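PDB 4CDB: listeriolysin O from Listeria monocytogenes, which binds cholesterol-containing host membranes, then changes shape, oligomerises and inserts to form pores that lyse the cell. Local coordinates for residues S10-T13 / P14-K18; K17-A20 / D21-D24; N96-L99 / V100-Q103; V144-L147 / V148-N152; R230-G233 / K234-K238. All coordinates share one frame; numbering follows the deposited sequence.

Contact 1 (S10-T13 / P14-K18)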
loop_
_atom_site.group_PDB
_atom_site.type_symbol
_atom_site.label_atom_id
_atom_site.label_comp_id
_atom_site.label_asym_id
_atom_site.label_seq_id
_atom_site.Cartn_x
_atom_site.Cartn_y
_atom_site.Cartn_z
ATOM N N SER A 10 31.282 -34.996 3.034
ATOM C CA SER A 10 31.518 -35.961 1.964
ATOM C C SER A 10 33.004 -36.294 1.855
ATOM O O SER A 10 33.851 -35.425 2.070
ATOM C CB SER A 10 31.005 -35.412 0.631
ATOM O OG SER A 10 29.630 -35.085 0.713
ATOM N N PRO A 11 33.326 -37.555 1.518
ATOM C CA PRO A 11 34.723 -37.990 1.390
ATOM C C PRO A 11 35.465 -37.233 0.290
ATOM O O PRO A 11 34.907 -37.006 -0.784
ATOM C CB PRO A 11 34.596 -39.473 1.019
ATOM C CG PRO A 11 33.226 -39.611 0.437
ATOM C CD PRO A 11 32.381 -38.640 1.205
ATOM N N LYS A 12 36.710 -36.847 0.559
ATOM C CA LYS A 12 37.488 -36.062 -0.395
ATOM C C LYS A 12 38.941 -36.531 -0.524
ATOM O O LYS A 12 39.573 -36.911 0.462
ATOM C CB LYS A 12 37.448 -34.576 -0.020
ATOM C CG LYS A 12 36.112 -33.893 -0.288
ATOM C CD LYS A 12 36.144 -32.430 0.130
ATOM C CE LYS A 12 34.826 -31.736 -0.185
ATOM N NZ LYS A 12 34.794 -30.338 0.327
ATOM N N THR A 13 39.458 -36.502 -1.749
ATOM C CA THR A 13 40.867 -36.778 -2.009
ATOM C C THR A 13 41.699 -35.598 -1.511
ATOM O O THR A 13 41.158 -34.510 -1.309
ATOM C CB THR A 13 41.126 -36.990 -3.517
ATOM O OG1 THR A 13 40.810 -35.791 -4.231
ATOM C CG2 THR A 13 40.282 -38.137 -4.051
ATOM N N PRO A 14 43.013 -35.811 -1.294
ATOM C CA PRO A 14 43.897 -34.733 -0.835
ATOM C C PRO A 14 43.766 -33.422 -1.618
ATOM O O PRO A 14 43.745 -32.359 -1.001
ATOM C CB PRO A 14 45.290 -35.334 -1.024
ATOM C CG PRO A 14 45.081 -36.792 -0.759
ATOM C CD PRO A 14 43.709 -37.114 -1.306
ATOM N N ILE A 15 43.670 -33.488 -2.943
ATOM C CA ILE A 15 43.571 -32.267 -3.742
ATOM C C ILE A 15 42.179 -31.635 -3.652
ATOM O O ILE A 15 42.029 -30.419 -3.790
ATOM C CB ILE A 15 43.974 -32.493 -5.224
ATOM C CG1 ILE A 15 44.241 -31.153 -5.916
ATOM C CG2 ILE A 15 42.909 -33.288 -5.968
ATOM C CD1 ILE A 15 44.705 -31.280 -7.355
ATOM N N GLU A 16 41.167 -32.462 -3.411
ATOM C CA GLU A 16 39.810 -31.963 -3.234
ATOM C C GLU A 16 39.698 -31.183 -1.928
ATOM O O GLU A 16 38.976 -30.190 -1.844
ATOM C CB GLU A 16 38.794 -33.110 -3.289
ATOM C CG GLU A 16 38.537 -33.630 -4.700
ATOM C CD GLU A 16 37.760 -34.936 -4.728
ATOM O OE1 GLU A 16 37.498 -35.505 -3.648
ATOM O OE2 GLU A 16 37.416 -35.391 -5.838
ATOM N N LYS A 17 40.428 -31.635 -0.913
ATOM C CA LYS A 17 40.475 -30.937 0.364
ATOM C C LYS A 17 41.216 -29.620 0.215
ATOM O O LYS A 17 40.836 -28.610 0.806
ATOM C CB LYS A 17 41.152 -31.804 1.427
ATOM C CG LYS A 17 40.386 -33.065 1.772
ATOM C CD LYS A 17 41.074 -33.816 2.898
ATOM C CE LYS A 17 40.298 -35.063 3.283
ATOM N NZ LYS A 17 40.987 -35.806 4.373
ATOM N N LYS A 18 42.282 -29.641 -0.579
ATOM C CA LYS A 18 43.038 -28.433 -0.878
ATOM C C LYS A 18 42.171 -27.406 -1.615
ATOM O O LYS A 18 42.211 -26.219 -1.304
ATOM C CB LYS A 18 44.286 -28.769 -1.700
ATOM C CG LYS A 18 45.186 -27.571 -1.984
ATOM C CD LYS A 18 46.314 -27.928 -2.944
ATOM C CE LYS A 18 47.152 -26.702 -3.286
ATOM N NZ LYS A 18 48.152 -26.991 -4.352
HETATM O O HOH W 1 36.380 -37.791 -3.261
HETATM O O HOH W 2 36.516 -30.153 -2.605
#
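T13 stands directly before helix 14-28, its backbone still extended, and its carbonyl O accepts from K17 N at 3.0 Å with an N-H...O angle of 153°, the first full turn of the helix. T13 and E16 close this start as a capping box, each side chain turned to the other's backbone N. One half is sound: T13 N donates to E16 OE1 at 2.9 Å and 164°, reaching the oxygen from above the carboxylate plane. The other half is weak, since E16 N lies 3.4 Å from T13 OG1. T13 turns OG1 between its own N and carbonyl carbon (chi1 63°), which sets the hydroxyl over the first turn, where it also meets E16 CG at 3.2 Å. In E16, CG anti to the carbonyl carbon points the extended chain toward the N-terminal loop and brings OE1 to T13 N. P14 fills a first-turn position, where no N-H is needed for a helical bond, and proline's lack of one costs nothing. K12 crosses E16 obliquely, CB 3.7 Å from OE1, while its CB also packs on K17 CG at 3.8 Å. Ahead of the cap, S10 is poorly ordered and is modelled with its hydroxyl bonded to D112. E16 OE1 is held twice, by T13 N and by a water that donates to it at 2.6 Å and also donates to P11 O.

Contact 2 (K17-A20 / D21-D24)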
loop_
_atom_site.group_PDB
_atom_site.type_symbol
_atom_site.label_atom_id
_atom_site.label_comp_id
_atom_site.label_asym_id
_atom_site.label_seq_id
_atom_site.Cartn_x
_atom_site.Cartn_y
_atom_site.Cartn_z
ATOM N N LYS A 17 40.428 -31.635 -0.913
ATOM C CA LYS A 17 40.475 -30.937 0.364
ATOM C C LYS A 17 41.216 -29.620 0.215
ATOM O O LYS A 17 40.836 -28.610 0.806
ATOM C CB LYS A 17 41.152 -31.804 1.427
ATOM C CG LYS A 17 40.386 -33.065 1.772
ATOM C CD LYS A 17 41.074 -33.816 2.898
ATOM C CE LYS A 17 40.298 -35.063 3.283
ATOM N NZ LYS A 17 40.987 -35.806 4.373
ATOM N N LYS A 18 42.282 -29.641 -0.579
ATOM C CA LYS A 18 43.038 -28.433 -0.878
ATOM C C LYS A 18 42.171 -27.406 -1.615
ATOM O O LYS A 18 42.211 -26.219 -1.304
ATOM C CB LYS A 18 44.286 -28.769 -1.700
ATOM C CG LYS A 18 45.186 -27.571 -1.984
ATOM C CD LYS A 18 46.314 -27.928 -2.944
ATOM C CE LYS A 18 47.152 -26.702 -3.286
ATOM N NZ LYS A 18 48.152 -26.991 -4.352
ATOM N N HIS A 19 41.378 -27.868 -2.579
ATOM C CA HIS A 19 40.500 -26.971 -3.327
ATOM C C HIS A 19 39.416 -26.374 -2.431
ATOM O O HIS A 19 39.067 -25.200 -2.564
ATOM C CB HIS A 19 39.862 -27.692 -4.519
ATOM C CG HIS A 19 40.827 -28.043 -5.608
ATOM N ND1 HIS A 19 41.973 -27.315 -5.855
ATOM C CD2 HIS A 19 40.820 -29.047 -6.518
ATOM C CE1 HIS A 19 42.627 -27.855 -6.866
ATOM N NE2 HIS A 19 41.947 -28.907 -7.287
ATOM N N ALA A 20 38.886 -27.188 -1.520
ATOM C CA ALA A 20 37.861 -26.726 -0.590
ATOM C C ALA A 20 38.422 -25.641 0.322
ATOM O O ALA A 20 37.767 -24.633 0.587
ATOM C CB ALA A 20 37.312 -27.893 0.234
ATOM N N ASP A 21 39.649 -25.848 0.784
ATOM C CA ASP A 21 40.322 -24.876 1.632
ATOM C C ASP A 21 40.617 -23.583 0.869
ATOM O O ASP A 21 40.495 -22.492 1.420
ATOM C CB ASP A 21 41.608 -25.475 2.198
ATOM C CG ASP A 21 42.404 -24.481 3.016
ATOM O OD1 ASP A 21 42.098 -24.321 4.215
ATOM O OD2 ASP A 21 43.343 -23.867 2.465
ATOM N N GLU A 22 40.998 -23.709 -0.399
ATOM C CA GLU A 22 41.226 -22.534 -1.238
ATOM C C GLU A 22 39.937 -21.739 -1.427
ATOM O O GLU A 22 39.952 -20.510 -1.438
ATOM C CB GLU A 22 41.803 -22.926 -2.598
ATOM C CG GLU A 22 43.232 -23.441 -2.563
ATOM C CD GLU A 22 43.714 -23.882 -3.931
ATOM O OE1 GLU A 22 42.887 -23.919 -4.866
ATOM O OE2 GLU A 22 44.917 -24.189 -4.072
ATOM N N ILE A 23 38.821 -22.445 -1.582
ATOM C CA ILE A 23 37.524 -21.788 -1.711
ATOM C C ILE A 23 37.173 -21.032 -0.432
ATOM O O ILE A 23 36.743 -19.878 -0.485
ATOM C CB ILE A 23 36.403 -22.788 -2.076
ATOM C CG1 ILE A 23 36.599 -23.303 -3.501
ATOM C CG2 ILE A 23 35.036 -22.133 -1.957
ATOM C CD1 ILE A 23 35.671 -24.443 -3.881
ATOM N N ASP A 24 37.375 -21.679 0.713
ATOM C CA ASP A 24 37.119 -21.049 2.006
ATOM C C ASP A 24 37.859 -19.722 2.145
ATOM O O ASP A 24 37.257 -18.703 2.472
ATOM C CB ASP A 24 37.514 -21.976 3.159
ATOM C CG ASP A 24 36.556 -23.136 3.331
ATOM O OD1 ASP A 24 35.377 -23.000 2.943
ATOM O OD2 ASP A 24 36.980 -24.184 3.862
HETATM O O HOH W 3 40.023 -24.182 -5.214
#
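H19 O is gripped twice: I23 N donates to it at 2.9 Å with an N-H...O angle of 153°, and a water donates to it at 3.0 Å. The same water gives its other proton to E22 OE1 at 2.9 Å, and thereby links the E22 carboxylate to the backbone one turn back. E22 carries CG anti to its carbonyl carbon (chi1 -70°) with the chain extended beyond, which runs it beside H19, the two side chains pointing the same way. OE1 then comes near the plane of the imidazole at its edge, 3.7 Å from ND1, with ring and carboxylate planes 54° apart. ND1 is buried by this approach and has no hydrogen-bond partner in the model. All this rides on regular alpha-helix within 14-28, where D21, E22, I23 and D24 each donate to the carbonyl four residues earlier. The other carboxylate oxygen, E22 OE2, meets the aliphatic K18 CE at 3.5 Å; the ammonium nitrogen K18 NZ is 4.3 Å from OE2, so the opposite charges are near without forming a salt bridge. The buried face belongs to A20, I23 and D24. D24 makes a salt bridge to R227 and a hydrogen bond to S229, joining the helix to the loop that follows strand 207-222. I23 lays CG1 over the carbonyl of the preceding turn, 3.3 Å from H19 O.

Contact 3 (N96-L99 / V100-Q103)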
loop_
_atom_site.group_PDB
_atom_site.type_symbol
_atom_site.label_atom_id
_atom_site.label_comp_id
_atom_site.label_asym_id
_atom_site.label_seq_id
_atom_site.Cartn_x
_atom_site.Cartn_y
_atom_site.Cartn_z
ATOM N N ASN A 96 23.678 -9.204 -5.842
ATOM C CA ASN A 96 23.833 -7.956 -6.585
ATOM C C ASN A 96 22.494 -7.314 -6.936
ATOM O O ASN A 96 21.464 -7.642 -6.344
ATOM C CB ASN A 96 24.676 -8.179 -7.845
ATOM C CG ASN A 96 24.152 -9.313 -8.711
ATOM O OD1 ASN A 96 22.963 -9.627 -8.694
ATOM N ND2 ASN A 96 25.046 -9.936 -9.470
ATOM N N SER A 97 22.513 -6.409 -7.909
ATOM C CA SER A 97 21.312 -5.675 -8.303
ATOM C C SER A 97 20.219 -6.584 -8.865
ATOM O O SER A 97 19.035 -6.262 -8.789
ATOM C CB SER A 97 21.663 -4.583 -9.314
ATOM O OG SER A 97 22.318 -5.136 -10.440
ATOM N N GLU A 98 20.619 -7.723 -9.425
ATOM C CA GLU A 98 19.660 -8.666 -9.997
ATOM C C GLU A 98 18.834 -9.355 -8.916
ATOM O O GLU A 98 17.697 -9.751 -9.155
ATOM C CB GLU A 98 20.369 -9.705 -10.869
ATOM C CG GLU A 98 20.974 -9.140 -12.145
ATOM C CD GLU A 98 19.924 -8.634 -13.118
ATOM O OE1 GLU A 98 19.462 -7.485 -12.955
ATOM O OE2 GLU A 98 19.563 -9.385 -14.048
ATOM N N LEU A 99 19.414 -9.498 -7.728
ATOM C CA LEU A 99 18.676 -10.013 -6.580
ATOM C C LEU A 99 17.663 -8.974 -6.113
ATOM O O LEU A 99 16.559 -9.313 -5.685
ATOM C CB LEU A 99 19.627 -10.375 -5.437
ATOM C CG LEU A 99 18.983 -10.893 -4.148
ATOM C CD1 LEU A 99 18.085 -12.076 -4.444
ATOM C CD2 LEU A 99 20.046 -11.278 -3.137
ATOM N N VAL A 100 18.051 -7.705 -6.196
ATOM C CA VAL A 100 17.157 -6.606 -5.851
ATOM C C VAL A 100 16.018 -6.523 -6.867
ATOM O O VAL A 100 14.878 -6.221 -6.517
ATOM C CB VAL A 100 17.915 -5.263 -5.789
ATOM C CG1 VAL A 100 16.967 -4.120 -5.463
ATOM C CG2 VAL A 100 19.023 -5.336 -4.754
ATOM N N GLU A 101 16.334 -6.819 -8.125
ATOM C CA GLU A 101 15.334 -6.828 -9.189
ATOM C C GLU A 101 14.430 -8.060 -9.129
ATOM O O GLU A 101 13.613 -8.272 -10.026
ATOM C CB GLU A 101 16.004 -6.760 -10.561
ATOM C CG GLU A 101 15.846 -5.429 -11.279
ATOM C CD GLU A 101 17.023 -4.500 -11.060
ATOM O OE1 GLU A 101 17.116 -3.897 -9.971
ATOM O OE2 GLU A 101 17.856 -4.374 -11.981
ATOM N N ASN A 102 14.589 -8.866 -8.082
ATOM C CA ASN A 102 13.805 -10.087 -7.900
ATOM C C ASN A 102 13.940 -11.075 -9.056
ATOM O O ASN A 102 12.994 -11.781 -9.398
ATOM C CB ASN A 102 12.329 -9.772 -7.638
ATOM C CG ASN A 102 12.111 -9.055 -6.321
ATOM O OD1 ASN A 102 11.265 -8.170 -6.215
ATOM N ND2 ASN A 102 12.885 -9.430 -5.309
ATOM N N GLN A 103 15.122 -11.102 -9.662
ATOM C CA GLN A 103 15.467 -12.118 -10.649
ATOM C C GLN A 103 16.955 -12.448 -10.543
ATOM O O GLN A 103 17.725 -12.205 -11.472
ATOM C CB GLN A 103 15.082 -11.670 -12.065
ATOM C CG GLN A 103 15.490 -10.246 -12.427
ATOM C CD GLN A 103 15.146 -9.885 -13.862
ATOM O OE1 GLN A 103 14.110 -10.295 -14.386
ATOM N NE2 GLN A 103 16.019 -9.118 -14.505
HETATM O O HOH W 4 20.305 -5.344 -12.195
#
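Flat groups gather where the E98 carboxylate meets the E101 carboxylate and the Q103 amide: its plane stands 83° from the former and 77° from the latter, so E98 stacks on neither. E98 OE1 comes within 3.6 Å of E101 OE2, a meeting of like charges. A water donates to E101 OE2 and accepts from S97 OG, 2.7 Å away; its approach to E98 OE1 is too short to be trusted, though such a bridge would be expected to soften the repulsion. On the Q103 side, NE2 lies 3.6 Å from E98 OE2, a polar approach longer than a hydrogen bond. The bend of the E98 chain at chi2 (-66°) curls its carboxylate back to reach both partners. The backbone that carries them is the short helix 97-100. N96 is the N-cap, its OD1 accepting from E98 N at 3.1 Å with the donor above the amide plane. The far end is a Schellman motif: Q103 N donates to E98 O at 3.0 Å, nearly in line with the carbonyl, and N102 N gives a weaker bond to L99 O. N102, with positive phi, is the C-prime residue that lets the chain turn away. The capping residues also reach outward, N96 ND2 to N250 and N102 OD1 to the backbone N of A186. Along the chain the helix follows strand 92-94 and precedes the loop to strand 114-118; N102 packs on strand 77-78, and L99 touches the loops at L38 and P104.

Contact 4 (V144-L147 / V148-N152)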
loop_
_atom_site.group_PDB
_atom_site.type_symbol
_atom_site.label_atom_id
_atom_site.label_comp_id
_atom_site.label_asym_id
_atom_site.label_seq_id
_atom_site.Cartn_x
_atom_site.Cartn_y
_atom_site.Cartn_z
ATOM N N VAL A 144 11.235 -31.214 -0.567
ATOM C CA VAL A 144 10.203 -30.378 0.034
ATOM C C VAL A 144 8.866 -31.119 0.044
ATOM O O VAL A 144 8.181 -31.173 1.066
ATOM C CB VAL A 144 10.051 -29.041 -0.722
ATOM C CG1 VAL A 144 8.810 -28.296 -0.250
ATOM C CG2 VAL A 144 11.303 -28.185 -0.548
ATOM N N ASN A 145 8.509 -31.697 -1.099
ATOM C CA ASN A 145 7.284 -32.480 -1.219
ATOM C C ASN A 145 7.272 -33.685 -0.282
ATOM O O ASN A 145 6.214 -34.105 0.188
ATOM C CB ASN A 145 7.073 -32.934 -2.664
ATOM C CG ASN A 145 6.910 -31.770 -3.621
ATOM O OD1 ASN A 145 6.559 -30.662 -3.213
ATOM N ND2 ASN A 145 7.158 -32.017 -4.902
ATOM N N THR A 146 8.453 -34.237 -0.022
ATOM C CA THR A 146 8.589 -35.378 0.878
ATOM C C THR A 146 8.261 -34.980 2.317
ATOM O O THR A 146 7.573 -35.710 3.030
ATOM C CB THR A 146 10.006 -35.984 0.810
ATOM O OG1 THR A 146 10.321 -36.316 -0.549
ATOM C CG2 THR A 146 10.100 -37.237 1.669
ATOM N N LEU A 147 8.750 -33.815 2.733
ATOM C CA LEU A 147 8.475 -33.296 4.071
ATOM C C LEU A 147 6.995 -32.970 4.265
ATOM O O LEU A 147 6.419 -33.263 5.315
ATOM C CB LEU A 147 9.325 -32.054 4.353
ATOM C CG LEU A 147 10.833 -32.260 4.523
ATOM C CD1 LEU A 147 11.527 -30.930 4.774
ATOM C CD2 LEU A 147 11.129 -33.242 5.650
ATOM N N VAL A 148 6.387 -32.358 3.252
ATOM C CA VAL A 148 4.974 -31.993 3.306
ATOM C C VAL A 148 4.082 -33.232 3.409
ATOM O O VAL A 148 3.125 -33.257 4.182
ATOM C CB VAL A 148 4.561 -31.147 2.080
ATOM C CG1 VAL A 148 3.050 -31.036 1.984
ATOM C CG2 VAL A 148 5.197 -29.764 2.144
ATOM N N GLU A 149 4.405 -34.260 2.630
ATOM C CA GLU A 149 3.653 -35.509 2.675
ATOM C C GLU A 149 3.815 -36.219 4.011
ATOM O O GLU A 149 2.876 -36.836 4.512
ATOM C CB GLU A 149 4.066 -36.441 1.534
ATOM C CG GLU A 149 3.417 -36.106 0.207
ATOM C CD GLU A 149 1.899 -36.116 0.283
ATOM O OE1 GLU A 149 1.334 -37.046 0.900
ATOM O OE2 GLU A 149 1.270 -35.196 -0.280
ATOM N N ARG A 150 5.013 -36.131 4.582
ATOM C CA ARG A 150 5.291 -36.740 5.878
ATOM C C ARG A 150 4.437 -36.119 6.981
ATOM O O ARG A 150 3.984 -36.813 7.893
ATOM C CB ARG A 150 6.783 -36.643 6.215
ATOM C CG ARG A 150 7.501 -37.984 6.188
ATOM C CD ARG A 150 8.975 -37.845 5.817
ATOM N NE ARG A 150 9.740 -37.064 6.786
ATOM C CZ ARG A 150 11.062 -36.916 6.749
ATOM N NH1 ARG A 150 11.770 -37.502 5.792
ATOM N NH2 ARG A 150 11.679 -36.189 7.669
ATOM N N TRP A 151 4.205 -34.813 6.885
ATOM C CA TRP A 151 3.361 -34.118 7.849
ATOM C C TRP A 151 1.891 -34.483 7.658
ATOM O O TRP A 151 1.157 -34.666 8.628
ATOM C CB TRP A 151 3.544 -32.602 7.742
ATOM C CG TRP A 151 2.728 -31.833 8.747
ATOM C CD1 TRP A 151 3.063 -31.565 10.044
ATOM C CD2 TRP A 151 1.441 -31.234 8.535
ATOM N NE1 TRP A 151 2.065 -30.838 10.651
ATOM C CE2 TRP A 151 1.059 -30.622 9.746
ATOM C CE3 TRP A 151 0.578 -31.156 7.439
ATOM C CZ2 TRP A 151 -0.151 -29.942 9.891
ATOM C CZ3 TRP A 151 -0.623 -30.482 7.584
ATOM C CH2 TRP A 151 -0.977 -29.884 8.800
ATOM N N ASN A 152 1.472 -34.587 6.399
ATOM C CA ASN A 152 0.093 -34.933 6.074
ATOM C C ASN A 152 -0.285 -36.347 6.510
ATOM O O ASN A 152 -1.464 -36.665 6.653
ATOM C CB ASN A 152 -0.166 -34.768 4.572
ATOM C CG ASN A 152 -0.204 -33.314 4.139
ATOM O OD1 ASN A 152 -0.685 -32.447 4.868
ATOM N ND2 ASN A 152 0.298 -33.041 2.939
#
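R150 has an unstaggered chi1 of -111° and bends at chi3 (63°), while L147 holds CG anti to its carbonyl carbon; together these torsions bring the guanidinium face to L147 CD2. That methyl lies against the face 3.6 Å from NH2 and 3.8 Å from CZ, nearer the edge of the group than its middle. The T146 methyl CG2 adds a looser contact to R150 CD at 4.3 Å. R150 NH2 is also hydrogen-bonded to the carbonyls of D127 and K129, which fixes the flat group where the leucine can cover it. These are the last two turns or so of helix 137-152, and the backbone is regular: V148 N donates to V144 O at 3.1 Å and 162°, and E149, R150 and W151 repeat the bond. V148 lays CG2 over the preceding turn, 3.5 Å from V144 O. L147 and V148 form the buried side, both packing on I118 of strand 114-118, while L147 and T146 also reach I130 of strand 129-132. At the helix end the W151 indole donates NE1 to P121 O, and on the more exposed side E149 forms a salt bridge with R340. E149 CG lies 3.4 Å from N145 O.

Contact 5 (R230-G233 / K234-K238)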
loop_
_atom_site.group_PDB
_atom_site.type_symbol
_atom_site.label_atom_id
_atom_site.label_comp_id
_atom_site.label_asym_id
_atom_site.label_seq_id
_atom_site.Cartn_x
_atom_site.Cartn_y
_atom_site.Cartn_z
ATOM N N ARG A 230 31.360 -25.795 1.891
ATOM C CA ARG A 230 30.480 -26.943 2.125
ATOM C C ARG A 230 29.363 -27.091 1.093
ATOM O O ARG A 230 28.914 -28.200 0.820
ATOM C CB ARG A 230 29.883 -26.908 3.537
ATOM C CG ARG A 230 30.526 -27.885 4.510
ATOM C CD ARG A 230 30.524 -29.311 3.964
ATOM N NE ARG A 230 29.423 -30.122 4.481
ATOM C CZ ARG A 230 28.349 -30.478 3.781
ATOM N NH1 ARG A 230 28.216 -30.097 2.518
ATOM N NH2 ARG A 230 27.407 -31.221 4.346
ATOM N N PHE A 231 28.915 -25.976 0.525
ATOM C CA PHE A 231 27.800 -26.012 -0.419
ATOM C C PHE A 231 28.227 -26.407 -1.830
ATOM O O PHE A 231 27.395 -26.779 -2.658
ATOM C CB PHE A 231 27.055 -24.673 -0.441
ATOM C CG PHE A 231 26.024 -24.536 0.646
ATOM C CD1 PHE A 231 25.672 -25.626 1.427
ATOM C CD2 PHE A 231 25.400 -23.320 0.881
ATOM C CE1 PHE A 231 24.722 -25.508 2.427
ATOM C CE2 PHE A 231 24.448 -23.193 1.878
ATOM C CZ PHE A 231 24.108 -24.291 2.653
ATOM N N PHE A 232 29.526 -26.338 -2.099
ATOM C CA PHE A 232 30.029 -26.633 -3.435
ATOM C C PHE A 232 30.415 -28.094 -3.603
ATOM O O PHE A 232 30.859 -28.742 -2.654
ATOM C CB PHE A 232 31.223 -25.736 -3.760
ATOM C CG PHE A 232 30.894 -24.276 -3.743
ATOM C CD1 PHE A 232 30.241 -23.689 -4.815
ATOM C CD2 PHE A 232 31.231 -23.487 -2.653
ATOM C CE1 PHE A 232 29.932 -22.339 -4.801
ATOM C CE2 PHE A 232 30.926 -22.141 -2.635
ATOM C CZ PHE A 232 30.276 -21.566 -3.708
ATOM N N GLY A 233 30.239 -28.608 -4.818
ATOM C CA GLY A 233 30.673 -29.953 -5.148
ATOM C C GLY A 233 32.181 -30.077 -5.042
ATOM O O GLY A 233 32.898 -29.076 -5.120
ATOM N N LYS A 234 32.664 -31.305 -4.874
ATOM C CA LYS A 234 34.083 -31.544 -4.638
ATOM C C LYS A 234 34.962 -31.213 -5.841
ATOM O O LYS A 234 36.185 -31.142 -5.716
ATOM C CB LYS A 234 34.312 -32.994 -4.214
ATOM C CG LYS A 234 33.911 -34.017 -5.262
ATOM C CD LYS A 234 33.999 -35.426 -4.699
ATOM C CE LYS A 234 33.603 -36.467 -5.736
ATOM N NZ LYS A 234 33.611 -37.853 -5.183
ATOM N N ALA A 235 34.344 -31.016 -7.002
ATOM C CA ALA A 235 35.094 -30.706 -8.215
ATOM C C ALA A 235 35.202 -29.202 -8.464
ATOM O O ALA A 235 35.897 -28.770 -9.384
ATOM C CB ALA A 235 34.471 -31.396 -9.417
ATOM N N VAL A 236 34.512 -28.408 -7.650
ATOM C CA VAL A 236 34.532 -26.959 -7.818
ATOM C C VAL A 236 35.829 -26.371 -7.266
ATOM O O VAL A 236 36.315 -26.795 -6.214
ATOM C CB VAL A 236 33.320 -26.289 -7.134
ATOM C CG1 VAL A 236 33.313 -24.787 -7.400
ATOM C CG2 VAL A 236 32.021 -26.922 -7.618
ATOM N N THR A 237 36.391 -25.405 -7.988
ATOM C CA THR A 237 37.615 -24.735 -7.563
ATOM C C THR A 237 37.408 -23.228 -7.446
ATOM O O THR A 237 36.400 -22.690 -7.909
ATOM C CB THR A 237 38.784 -25.014 -8.535
ATOM O OG1 THR A 237 38.467 -24.499 -9.833
ATOM C CG2 THR A 237 39.042 -26.506 -8.638
ATOM N N LYS A 238 38.368 -22.559 -6.816
ATOM C CA LYS A 238 38.352 -21.109 -6.684
ATOM C C LYS A 238 38.390 -20.451 -8.058
ATOM O O LYS A 238 37.727 -19.440 -8.292
ATOM C CB LYS A 238 39.545 -20.645 -5.841
ATOM C CG LYS A 238 39.852 -19.157 -5.940
ATOM C CD LYS A 238 41.031 -18.772 -5.055
ATOM C CE LYS A 238 42.257 -19.617 -5.365
ATOM N NZ LYS A 238 43.407 -19.283 -4.480
HETATM O O HOH W 5 35.483 -28.152 -4.044
#
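F232 and V236 turn their side chains toward each other across a tight turn, with F232 CB 4.0 Å from V236 CB. The closest approach is therefore at the roots of the side chains; the ring itself meets V236 more loosely, F232 CD1 lying 4.2 Å from V236 CG1, obliquely. V236 sets CG1 anti to its backbone N (chi1 -176°), which points that methyl at the ring, while CG2 reaches both F232 CB, at 4.1 Å, and the glycine, 3.4 Å from G233 O. With no side chain of its own, G233 presents bare backbone to this methyl. The turn that brings the pair together is a type I beta turn from G233 to V236, K234 and A235 being its two corner residues. Its closing bond runs from V236 N to G233 O at 3.1 Å; the N-H...O angle is 163°, but the donor stands 55° above the carbonyl plane. A water within hydrogen-bonding distance of both G233 O, at 2.9 Å, and V236 O may bridge them, though it has more acceptors near than protons to give. K234 and A235 lie at the exposed corner, in contrast with the buried F232 and V236. T237 then occupies the N-cap position of helix 238-243, its hydroxyl accepting weakly from Q240 N. Around the pair, L241 of that helix touches both F232 and V236, and F232 also packs on I27 of helix 14-28 and L92 of strand 92-94. The turn thus fits between helices 14-28 and 238-243 and strand 92-94, in the connection that leaves strand 207-222.

How the contacts relate
From the N terminus, contact 1 caps the start of helix 14-28 and contact 2 continues along it; K12 NZ also packs on A20 CB at 3.5 Å. Contact 3 follows on the short helix 97-100 and contact 4 on helix 137-152, each well separated from the rest. Contact 5, much later in the chain, returns to the first helix: its turn touches contact 1 through E16 and K234, and contact 2 through I23 and V236, with centres about 10 and 8 Å away. All five are local; contacts 1 and 2 overlap at K17 and K18, the others follow in series, and none encloses another. Contacts 1, 2 and 5 form one cluster joining the N-terminal helix to the connection between strand 207-222 and helix 238-243.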